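Local coordinates for protein epidermin modifying enzyme EPID (Staphylococcus epidermidis, PDB 1G63) that catalyses the FMN-dependent oxidative decarboxylation of the C-terminal cysteine residue of the epidermin precursor peptide, a step in making this lantibiotic, at residues Y2-C8 / N73-V79; A9-V15 / I34-S40; Y141-N146 / N158-N164. All blocks are in the same frame, centred on the assembly; numbering follows the deposited sequence.

Contact 1: Y2-C8 / N73-V79; sequences YGKLLIC and NHEYILV
Y2 meets Y76 near the N-terminal ends of two neighbouring parallel strands, 5-9 and 76-82, in the central sheet of the Rossmann-like fold. The CB of Y2 lies 3.5 Å from Y76 OH, and Y2 O lies at the edge of the Y76 ring, in its plane. At phi 117° and psi 169°, a CB on G3 would jam against Y2 O and E75 OE2. K4 runs extended past N73, with its CD 3.2 Å from N73 O. Its O accepts the N-H of E75, and more weakly that of Y76. L5 begins the regular pairing with Y76. The side chains of L5 and L78 share one face of the sheet and cross at about a right angle, CD1 to CD1 at 3.6 Å. L6 bonds through both backbone polar atoms: its N donates to Y76 O and its O accepts from L78 N. Its CB sits over one face of the H74 ring, a CH-pi contact 3.6 Å from the centroid. H74 CG lies beside its own backbone N (chi1 -61°), which turns that face to L6. Hydrogen bonds of ND1 with I70 O and NE2 with N33 OD1 hold it there. I7 offers its CA to L78 O. C8 N donates to the same L78 O at 2.6 Å, while C8 SG rests 4.0 Å from I77 CG2.

Contact 2: A9-V15 / I34-S40; sequences ATASINV and ILFSPSS. With FMN (flavin mononucleotide), chain N.
The phosphate-binding corner of the FMN site is built here, where strands 5-9 and 32-36 of the Rossmann-like sheet run out into loops. A9 and F36 make the last parallel pair. A9 N donates to L35 O, and A9 O accepts from S37 N at 3.0 Å. On the face shared by these two residues, A9 CB touches the F36 ring, 3.6 Å from CD2. V15 approaches the same ring from its edge, with CG2 in the ring plane and 3.8 Å from F36 CE2. CG2 stands anti to the backbone N of V15 (chi1 67° for CG1), which carries it to that edge.

Beyond the pair the two segments turn to the cofactor. A11, the centre of an inverse gamma turn, uses both backbone polar atoms: its N gives a straight bond of 2.6 Å to phosphate O2P, and its O accepts from the ribityl O2' of FMN. S37 OG donates to O2P at 2.9 Å, so this one oxygen is held by a residue from each loop. The A11 CB packs on S39 CB at 3.6 Å, which closes the loops together beside the phosphate. S40 OG turns back to S37 O and meets it in the carbonyl plane, on a lone pair. The S40 N also donates to S37 O, so two bonds from S40 fix the turn that carries S37. T10 OG1 is directed elsewhere, to P81 O. At the flavin, S12 OG accepts from N14 N in an ST turn and is also hydrogen-bonded to N115. T101 and C95 of the third subunit bind the FMN too. Loops at the C-terminal ends of adjacent parallel strands that bind a nucleotide phosphate are typical of Rossmann-like flavoproteins.

Contact 3: Y141-N146 / N158-N164; sequences YSPDMN and NNITMPN
D144 and T161 face each other near the base of a beta hairpin, and backbone bonds carry most of the contact. T161 N donates to D144 O at 2.7 Å, but comes from above the carbonyl plane, 52° out of it. N146 and N159 form a hydrogen-bonded antiparallel pair, with N146 N to N159 O at 3.1 Å and N159 N to N146 O at 3.2 Å. Between the D144/T161 and N146/N159 positions, M145 and I160 form the non-hydrogen-bonded pair.

One water joins the strands by polar bonds. It accepts from D144 N and donates to D144 OD2 and to T161 O, the last at 2.6 Å. CG of D144 lies beside its backbone N (chi1 -68°), which lets N and OD2 share the water. D144 OD2 also rests 3.3 Å from P163 CA.

Apolar packing is light. P143 CB approaches I160 CB at 4.2 Å, and M145 CG lies beside the same residue. Y141 CE1 comes within 4.3 Å of P163 CG. N164 leaves the contact to N-cap the helix 165-172, with OD1 taking the N-H of E166. This is the stem of a two-stranded antiparallel hairpin that projects from the Rossmann-like core.

Overall arrangement
Contacts 1 and 2 are buried and share the parallel sheet, whereas contact 3 lies at the surface on the hairpin. Strand 5-9 is common to the first two: it pairs with 76-82 in contact 1 and with 32-36 in contact 2. They touch where I7 O probably bonds to L35 N. Contact 1 joins parallel strands by backbone bonds and mainly apolar side chains. Contact 2 trades this for serines and backbone N-H groups around a phosphate at the strand ends. Contact 3 relies on backbone bonds, a bridging water and light apolar packing. It meets contact 2 where M162 SD packs on N14 CB, while contact 1 stays about 8 Å away at its nearest atoms.

Contact 1: Y2-C8 / N73-V79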
loop_
_atom_site.group_PDB
_atom_site.type_symbol
_atom_site.label_atom_id
_atom_site.label_comp_id
_atom_site.label_asym_id
_atom_site.label_seq_id
_atom_site.Cartn_x
_atom_site.Cartn_y
_atom_site.Cartn_z
ATOM N N TYR B 2 40.911 10.373 -21.866
ATOM C CA TYR B 2 40.581 11.798 -21.851
ATOM C C TYR B 2 39.891 12.437 -20.646
ATOM O O TYR B 2 39.730 13.662 -20.608
ATOM C CB TYR B 2 39.769 12.141 -23.097
ATOM C CG TYR B 2 40.430 11.737 -24.388
ATOM C CD1 TYR B 2 40.385 10.418 -24.831
ATOM C CD2 TYR B 2 41.095 12.678 -25.174
ATOM C CE1 TYR B 2 40.984 10.042 -26.029
ATOM C CE2 TYR B 2 41.698 12.317 -26.372
ATOM C CZ TYR B 2 41.638 10.998 -26.794
ATOM O OH TYR B 2 42.226 10.642 -27.987
ATOM N N GLY B 3 39.480 11.645 -19.668
ATOM C CA GLY B 3 38.814 12.248 -18.528
ATOM C C GLY B 3 37.375 11.781 -18.387
ATOM O O GLY B 3 36.824 11.151 -19.292
ATOM N N LYS B 4 36.763 12.107 -17.253
ATOM C CA LYS B 4 35.398 11.692 -16.964
ATOM C C LYS B 4 34.323 12.139 -17.956
ATOM O O LYS B 4 34.225 13.306 -18.324
ATOM C CB LYS B 4 35.030 12.119 -15.540
ATOM C CG LYS B 4 35.906 11.462 -14.487
ATOM C CD LYS B 4 35.560 11.924 -13.092
ATOM C CE LYS B 4 36.517 11.323 -12.082
ATOM N NZ LYS B 4 36.246 11.797 -10.699
ATOM N N LEU B 5 33.521 11.172 -18.384
ATOM C CA LEU B 5 32.443 11.408 -19.331
ATOM C C LEU B 5 31.090 10.973 -18.760
ATOM O O LEU B 5 30.958 9.890 -18.186
ATOM C CB LEU B 5 32.730 10.660 -20.636
ATOM C CG LEU B 5 31.690 10.749 -21.763
ATOM C CD1 LEU B 5 32.381 10.605 -23.098
ATOM C CD2 LEU B 5 30.623 9.683 -21.593
ATOM N N LEU B 6 30.087 11.832 -18.922
ATOM C CA LEU B 6 28.744 11.544 -18.435
ATOM C C LEU B 6 27.770 11.329 -19.585
ATOM O O LEU B 6 27.735 12.115 -20.534
ATOM C CB LEU B 6 28.230 12.690 -17.560
ATOM C CG LEU B 6 26.747 12.644 -17.166
ATOM C CD1 LEU B 6 26.439 11.352 -16.420
ATOM C CD2 LEU B 6 26.402 13.851 -16.311
ATOM N N ILE B 7 26.997 10.251 -19.508
ATOM C CA ILE B 7 26.001 9.967 -20.529
ATOM C C ILE B 7 24.632 10.297 -19.953
ATOM O O ILE B 7 24.266 9.812 -18.883
ATOM C CB ILE B 7 25.969 8.480 -20.943
ATOM C CG1 ILE B 7 27.244 8.104 -21.691
ATOM C CG2 ILE B 7 24.732 8.211 -21.822
ATOM C CD1 ILE B 7 27.301 6.631 -22.067
ATOM N N CYS B 8 23.889 11.141 -20.655
ATOM C CA CYS B 8 22.537 11.491 -20.244
ATOM C C CYS B 8 21.635 10.771 -21.240
ATOM O O CYS B 8 21.530 11.182 -22.394
ATOM C CB CYS B 8 22.324 13.011 -20.311
ATOM S SG CYS B 8 23.187 13.924 -18.984
ATOM N N ASN B 73 32.375 17.586 -12.246
ATOM C CA ASN B 73 33.048 16.295 -12.207
ATOM C C ASN B 73 33.261 15.664 -13.580
ATOM O O ASN B 73 33.886 14.614 -13.691
ATOM C CB ASN B 73 32.253 15.323 -11.332
ATOM C CG ASN B 73 32.970 14.001 -11.125
ATOM O OD1 ASN B 73 32.338 12.936 -11.060
ATOM N ND2 ASN B 73 34.296 14.059 -11.001
ATOM N N HIS B 74 32.743 16.287 -14.629
ATOM C CA HIS B 74 32.909 15.725 -15.963
ATOM C C HIS B 74 33.462 16.708 -16.989
ATOM O O HIS B 74 33.208 17.905 -16.930
ATOM C CB HIS B 74 31.576 15.159 -16.482
ATOM C CG HIS B 74 31.020 14.047 -15.648
ATOM N ND1 HIS B 74 30.280 14.268 -14.505
ATOM C CD2 HIS B 74 31.117 12.702 -15.777
ATOM C CE1 HIS B 74 29.946 13.110 -13.966
ATOM N NE2 HIS B 74 30.441 12.143 -14.718
ATOM N N GLU B 75 34.221 16.182 -17.939
ATOM C CA GLU B 75 34.793 16.999 -18.994
ATOM C C GLU B 75 33.889 16.954 -20.221
ATOM O O GLU B 75 33.846 17.893 -21.010
ATOM C CB GLU B 75 36.198 16.496 -19.345
ATOM C CG GLU B 75 37.260 16.865 -18.305
ATOM C CD GLU B 75 38.648 16.334 -18.664
ATOM O OE1 GLU B 75 39.133 16.611 -19.785
ATOM O OE2 GLU B 75 39.256 15.637 -17.823
ATOM N N TYR B 76 33.160 15.856 -20.369
ATOM C CA TYR B 76 32.249 15.696 -21.491
ATOM C C TYR B 76 30.889 15.207 -21.013
ATOM O O TYR B 76 30.795 14.332 -20.155
ATOM C CB TYR B 76 32.803 14.690 -22.504
ATOM C CG TYR B 76 34.271 14.845 -22.794
ATOM C CD1 TYR B 76 35.228 14.334 -21.922
ATOM C CD2 TYR B 76 34.711 15.505 -23.942
ATOM C CE1 TYR B 76 36.587 14.474 -22.183
ATOM C CE2 TYR B 76 36.066 15.652 -24.215
ATOM C CZ TYR B 76 37.002 15.133 -23.330
ATOM O OH TYR B 76 38.356 15.269 -23.585
ATOM N N ILE B 77 29.836 15.781 -21.576
ATOM C CA ILE B 77 28.477 15.397 -21.241
ATOM C C ILE B 77 27.750 15.101 -22.544
ATOM O O ILE B 77 27.556 15.986 -23.375
ATOM C CB ILE B 77 27.742 16.517 -20.481
ATOM C CG1 ILE B 77 28.481 16.821 -19.179
ATOM C CG2 ILE B 77 26.305 16.092 -20.183
ATOM C CD1 ILE B 77 27.883 17.959 -18.378
ATOM N N LEU B 78 27.367 13.843 -22.723
ATOM C CA LEU B 78 26.671 13.416 -23.923
ATOM C C LEU B 78 25.221 13.093 -23.615
ATOM O O LEU B 78 24.911 12.500 -22.583
ATOM C CB LEU B 78 27.312 12.146 -24.504
ATOM C CG LEU B 78 28.701 12.143 -25.143
ATOM C CD1 LEU B 78 29.741 12.742 -24.205
ATOM C CD2 LEU B 78 29.053 10.717 -25.502
ATOM N N VAL B 79 24.324 13.495 -24.499
ATOM C CA VAL B 79 22.933 13.148 -24.326
ATOM C C VAL B 79 22.774 12.113 -25.442
ATOM O O VAL B 79 22.658 12.440 -26.625
ATOM C CB VAL B 79 22.007 14.369 -24.489
ATOM C CG1 VAL B 79 22.314 15.075 -25.763
ATOM C CG2 VAL B 79 20.547 13.925 -24.447
#

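Contact 2: A9-V15 / I34-S40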
loop_
_atom_site.group_PDB
_atom_site.type_symbol
_atom_site.label_atom_id
_atom_site.label_comp_id
_atom_site.label_asym_id
_atom_site.label_seq_id
_atom_site.Cartn_x
_atom_site.Cartn_y
_atom_site.Cartn_z
ATOM N N ALA B 9 21.018 9.679 -20.797
ATOM C CA ALA B 9 20.143 8.877 -21.652
ATOM C C ALA B 9 18.668 9.247 -21.504
ATOM O O ALA B 9 18.159 9.411 -20.395
ATOM C CB ALA B 9 20.344 7.396 -21.355
ATOM N N THR B 10 17.987 9.360 -22.637
ATOM C CA THR B 10 16.577 9.718 -22.657
ATOM C C THR B 10 15.712 8.595 -23.222
ATOM O O THR B 10 16.227 7.601 -23.764
ATOM C CB THR B 10 16.349 11.018 -23.466
ATOM O OG1 THR B 10 16.652 10.799 -24.850
ATOM C CG2 THR B 10 17.237 12.131 -22.923
ATOM N N ALA B 11 14.397 8.771 -23.100
ATOM C CA ALA B 11 13.419 7.781 -23.535
ATOM C C ALA B 11 13.318 7.513 -25.033
ATOM O O ALA B 11 12.260 7.666 -25.644
ATOM C CB ALA B 11 12.047 8.131 -22.974
ATOM N N SER B 12 14.437 7.113 -25.616
ATOM C CA SER B 12 14.492 6.740 -27.019
ATOM C C SER B 12 14.541 5.217 -27.004
ATOM O O SER B 12 15.143 4.625 -26.114
ATOM C CB SER B 12 15.761 7.271 -27.678
ATOM O OG SER B 12 16.078 6.510 -28.836
ATOM N N ILE B 13 13.906 4.583 -27.980
ATOM C CA ILE B 13 13.893 3.130 -28.048
ATOM C C ILE B 13 15.303 2.545 -27.953
ATOM O O ILE B 13 15.497 1.475 -27.378
ATOM C CB ILE B 13 13.222 2.641 -29.364
ATOM C CG1 ILE B 13 13.181 1.113 -29.402
ATOM C CG2 ILE B 13 13.977 3.185 -30.573
ATOM C CD1 ILE B 13 12.441 0.486 -28.242
ATOM N N ASN B 14 16.290 3.252 -28.501
ATOM C CA ASN B 14 17.660 2.748 -28.472
ATOM C C ASN B 14 18.366 2.824 -27.134
ATOM O O ASN B 14 19.525 2.426 -27.028
ATOM C CB ASN B 14 18.509 3.441 -29.533
ATOM C CG ASN B 14 18.122 3.028 -30.926
ATOM O OD1 ASN B 14 17.507 3.795 -31.665
ATOM N ND2 ASN B 14 18.461 1.800 -31.290
ATOM N N VAL B 15 17.684 3.329 -26.114
ATOM C CA VAL B 15 18.295 3.400 -24.797
ATOM C C VAL B 15 18.496 1.968 -24.289
ATOM O O VAL B 15 19.283 1.727 -23.373
ATOM C CB VAL B 15 17.414 4.191 -23.805
ATOM C CG1 VAL B 15 16.132 3.434 -23.527
ATOM C CG2 VAL B 15 18.186 4.459 -22.526
ATOM N N ILE B 34 26.529 7.494 -15.809
ATOM C CA ILE B 34 25.273 7.658 -16.515
ATOM C C ILE B 34 24.129 8.234 -15.672
ATOM O O ILE B 34 24.072 8.059 -14.454
ATOM C CB ILE B 34 24.875 6.307 -17.150
ATOM C CG1 ILE B 34 23.741 6.509 -18.152
ATOM C CG2 ILE B 34 24.534 5.315 -16.062
ATOM C CD1 ILE B 34 23.644 5.406 -19.182
ATOM N N LEU B 35 23.230 8.940 -16.347
ATOM C CA LEU B 35 22.082 9.585 -15.719
ATOM C C LEU B 35 20.902 9.412 -16.689
ATOM O O LEU B 35 21.026 9.712 -17.870
ATOM C CB LEU B 35 22.402 11.075 -15.516
ATOM C CG LEU B 35 21.527 11.954 -14.620
ATOM C CD1 LEU B 35 22.061 13.385 -14.646
ATOM C CD2 LEU B 35 20.093 11.924 -15.102
ATOM N N PHE B 36 19.767 8.923 -16.198
ATOM C CA PHE B 36 18.600 8.700 -17.058
ATOM C C PHE B 36 17.450 9.675 -16.840
ATOM O O PHE B 36 17.316 10.287 -15.781
ATOM C CB PHE B 36 18.041 7.283 -16.863
ATOM C CG PHE B 36 18.966 6.181 -17.316
ATOM C CD1 PHE B 36 19.932 5.669 -16.457
ATOM C CD2 PHE B 36 18.861 5.648 -18.603
ATOM C CE1 PHE B 36 20.786 4.630 -16.868
ATOM C CE2 PHE B 36 19.704 4.615 -19.022
ATOM C CZ PHE B 36 20.668 4.104 -18.155
ATOM N N SER B 37 16.616 9.815 -17.862
ATOM C CA SER B 37 15.442 10.663 -17.761
ATOM C C SER B 37 14.369 9.762 -17.136
ATOM O O SER B 37 14.376 8.548 -17.328
ATOM C CB SER B 37 14.992 11.127 -19.145
ATOM O OG SER B 37 14.391 10.077 -19.882
ATOM N N PRO B 38 13.444 10.337 -16.362
ATOM C CA PRO B 38 12.385 9.531 -15.737
ATOM C C PRO B 38 11.698 8.558 -16.697
ATOM O O PRO B 38 11.492 7.388 -16.369
ATOM C CB PRO B 38 11.421 10.587 -15.204
ATOM C CG PRO B 38 12.357 11.696 -14.818
ATOM C CD PRO B 38 13.318 11.758 -15.987
ATOM N N SER B 39 11.359 9.036 -17.887
ATOM C CA SER B 39 10.678 8.199 -18.867
ATOM C C SER B 39 11.492 7.035 -19.415
ATOM O O SER B 39 10.929 6.008 -19.803
ATOM C CB SER B 39 10.183 9.041 -20.040
ATOM O OG SER B 39 9.204 9.956 -19.617
ATOM N N SER B 40 12.806 7.181 -19.460
ATOM C CA SER B 40 13.624 6.106 -19.999
ATOM C C SER B 40 13.571 4.865 -19.104
ATOM O O SER B 40 13.897 3.762 -19.527
ATOM C CB SER B 40 15.069 6.591 -20.208
ATOM O OG SER B 40 15.618 7.106 -19.017
HETATM N N1 FMN N . 11.150 9.739 -28.733
HETATM C C2 FMN N . 12.289 10.097 -29.407
HETATM O O2 FMN N . 12.688 11.223 -29.490
HETATM N N3 FMN N . 13.055 9.074 -30.060
HETATM C C4 FMN N . 12.747 7.757 -30.074
HETATM O O4 FMN N . 13.460 6.954 -30.695
HETATM C C4A FMN N . 11.511 7.377 -29.378
HETATM N N5 FMN N . 11.143 6.104 -29.292
HETATM C C5A FMN N . 10.089 5.758 -28.493
HETATM C C6 FMN N . 9.744 4.349 -28.310
HETATM C C7 FMN N . 8.627 3.939 -27.640
HETATM C C7M FMN N . 8.306 2.448 -27.460
HETATM C C8 FMN N . 7.859 4.931 -26.860
HETATM C C8M FMN N . 6.696 4.518 -25.990
HETATM C C9 FMN N . 8.157 6.278 -27.047
HETATM C C9A FMN N . 9.236 6.734 -27.829
HETATM N N10 FMN N . 9.596 8.102 -28.032
HETATM C C10 FMN N . 10.761 8.466 -28.695
HETATM C "C1'" FMN N . 8.810 9.160 -27.379
HETATM C "C2'" FMN N . 9.486 9.552 -26.042
HETATM O "O2'" FMN N . 9.658 8.472 -25.123
HETATM C "C3'" FMN N . 8.679 10.649 -25.351
HETATM O "O3'" FMN N . 8.666 11.845 -26.197
HETATM C "C4'" FMN N . 9.156 11.044 -23.961
HETATM O "O4'" FMN N . 8.216 11.945 -23.323
HETATM C "C5'" FMN N . 10.548 11.654 -23.920
HETATM O "O5'" FMN N . 10.962 11.879 -22.556
HETATM P P FMN N . 12.461 12.193 -22.141
HETATM O O1P FMN N . 12.887 13.403 -22.912
HETATM O O2P FMN N . 13.272 10.984 -22.414
HETATM O O3P FMN N . 12.378 12.476 -20.598
#

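Contact 3: Y141-N146 / N158-N164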
loop_
_atom_site.group_PDB
_atom_site.type_symbol
_atom_site.label_atom_id
_atom_site.label_comp_id
_atom_site.label_asym_id
_atom_site.label_seq_id
_atom_site.Cartn_x
_atom_site.Cartn_y
_atom_site.Cartn_z
ATOM N N TYR B 141 25.145 16.605 -33.150
ATOM C CA TYR B 141 25.572 15.729 -34.230
ATOM C C TYR B 141 24.485 15.502 -35.297
ATOM O O TYR B 141 23.297 15.451 -34.990
ATOM C CB TYR B 141 26.029 14.416 -33.588
ATOM C CG TYR B 141 26.412 13.300 -34.511
ATOM C CD1 TYR B 141 25.449 12.425 -35.015
ATOM C CD2 TYR B 141 27.750 13.074 -34.838
ATOM C CE1 TYR B 141 25.812 11.341 -35.816
ATOM C CE2 TYR B 141 28.121 12.003 -35.636
ATOM C CZ TYR B 141 27.151 11.138 -36.124
ATOM O OH TYR B 141 27.519 10.078 -36.923
ATOM N N SER B 142 24.882 15.398 -36.560
ATOM C CA SER B 142 23.903 15.149 -37.618
ATOM C C SER B 142 23.612 13.657 -37.624
ATOM O O SER B 142 24.493 12.851 -37.923
ATOM C CB SER B 142 24.447 15.567 -38.985
ATOM O OG SER B 142 24.561 16.973 -39.076
ATOM N N PRO B 143 22.372 13.272 -37.289
ATOM C CA PRO B 143 21.913 11.878 -37.236
ATOM C C PRO B 143 22.301 11.060 -38.460
ATOM O O PRO B 143 22.197 11.534 -39.590
ATOM C CB PRO B 143 20.395 12.018 -37.124
ATOM C CG PRO B 143 20.231 13.295 -36.387
ATOM C CD PRO B 143 21.254 14.195 -37.034
ATOM N N ASP B 144 22.742 9.828 -38.232
ATOM C CA ASP B 144 23.110 8.942 -39.328
ATOM C C ASP B 144 21.810 8.447 -39.959
ATOM O O ASP B 144 20.760 8.444 -39.306
ATOM C CB ASP B 144 23.949 7.764 -38.809
ATOM C CG ASP B 144 25.312 8.204 -38.307
ATOM O OD1 ASP B 144 26.053 8.824 -39.095
ATOM O OD2 ASP B 144 25.644 7.941 -37.135
ATOM N N MET B 145 21.879 8.044 -41.226
ATOM C CA MET B 145 20.697 7.570 -41.942
ATOM C C MET B 145 21.032 6.565 -43.046
ATOM O O MET B 145 21.897 6.813 -43.893
ATOM C CB MET B 145 19.954 8.760 -42.560
ATOM C CG MET B 145 19.684 9.901 -41.591
ATOM S SD MET B 145 18.550 11.108 -42.254
ATOM C CE MET B 145 19.669 12.193 -43.125
ATOM N N ASN B 146 20.352 5.425 -43.034
ATOM C CA ASN B 146 20.574 4.417 -44.062
ATOM C C ASN B 146 19.219 3.999 -44.630
ATOM O O ASN B 146 18.179 4.345 -44.075
ATOM C CB ASN B 146 21.322 3.204 -43.486
ATOM C CG ASN B 146 20.412 2.246 -42.729
ATOM O OD1 ASN B 146 19.772 2.619 -41.746
ATOM N ND2 ASN B 146 20.359 0.999 -43.186
ATOM N N ASN B 158 13.982 5.888 -45.862
ATOM C CA ASN B 158 15.149 6.517 -45.260
ATOM C C ASN B 158 14.848 6.489 -43.762
ATOM O O ASN B 158 13.723 6.765 -43.349
ATOM C CB ASN B 158 15.286 7.965 -45.731
ATOM C CG ASN B 158 16.624 8.577 -45.354
ATOM O OD1 ASN B 158 16.761 9.797 -45.275
ATOM N ND2 ASN B 158 17.624 7.730 -45.134
ATOM N N ASN B 159 15.846 6.153 -42.954
ATOM C CA ASN B 159 15.670 6.074 -41.509
ATOM C C ASN B 159 16.926 6.541 -40.776
ATOM O O ASN B 159 18.038 6.269 -41.227
ATOM C CB ASN B 159 15.357 4.625 -41.115
ATOM C CG ASN B 159 13.904 4.239 -41.386
ATOM O OD1 ASN B 159 13.617 3.139 -41.871
ATOM N ND2 ASN B 159 12.980 5.139 -41.055
ATOM N N ILE B 160 16.761 7.250 -39.658
ATOM C CA ILE B 160 17.931 7.692 -38.907
ATOM C C ILE B 160 18.406 6.483 -38.090
ATOM O O ILE B 160 17.608 5.628 -37.705
ATOM C CB ILE B 160 17.629 8.931 -37.968
ATOM C CG1 ILE B 160 17.149 8.468 -36.603
ATOM C CG2 ILE B 160 16.601 9.867 -38.603
ATOM C CD1 ILE B 160 18.235 8.443 -35.577
ATOM N N THR B 161 19.707 6.391 -37.861
ATOM C CA THR B 161 20.254 5.273 -37.109
ATOM C C THR B 161 21.151 5.734 -35.971
ATOM O O THR B 161 21.514 6.899 -35.882
ATOM C CB THR B 161 21.087 4.342 -38.015
ATOM O OG1 THR B 161 22.192 5.069 -38.565
ATOM C CG2 THR B 161 20.237 3.800 -39.142
ATOM N N MET B 162 21.509 4.800 -35.103
ATOM C CA MET B 162 22.381 5.109 -33.982
ATOM C C MET B 162 23.828 5.323 -34.450
ATOM O O MET B 162 24.302 4.669 -35.384
ATOM C CB MET B 162 22.309 3.981 -32.938
ATOM C CG MET B 162 21.017 3.974 -32.095
ATOM S SD MET B 162 20.952 5.214 -30.747
ATOM C CE MET B 162 20.686 6.591 -31.636
ATOM N N PRO B 163 24.545 6.251 -33.799
ATOM C CA PRO B 163 25.937 6.557 -34.142
ATOM C C PRO B 163 26.897 5.414 -33.796
ATOM O O PRO B 163 26.786 4.800 -32.735
ATOM C CB PRO B 163 26.249 7.794 -33.296
ATOM C CG PRO B 163 24.906 8.306 -32.842
ATOM C CD PRO B 163 24.107 7.060 -32.652
ATOM N N ASN B 164 27.839 5.139 -34.692
ATOM C CA ASN B 164 28.855 4.118 -34.458
ATOM C C ASN B 164 29.738 4.705 -33.340
ATOM O O ASN B 164 29.822 5.924 -33.200
ATOM C CB ASN B 164 29.648 3.901 -35.757
ATOM C CG ASN B 164 30.875 3.024 -35.566
ATOM O OD1 ASN B 164 31.912 3.479 -35.064
ATOM N ND2 ASN B 164 30.766 1.755 -35.966
HETATM O O HOH W 1 23.254 8.802 -35.499
#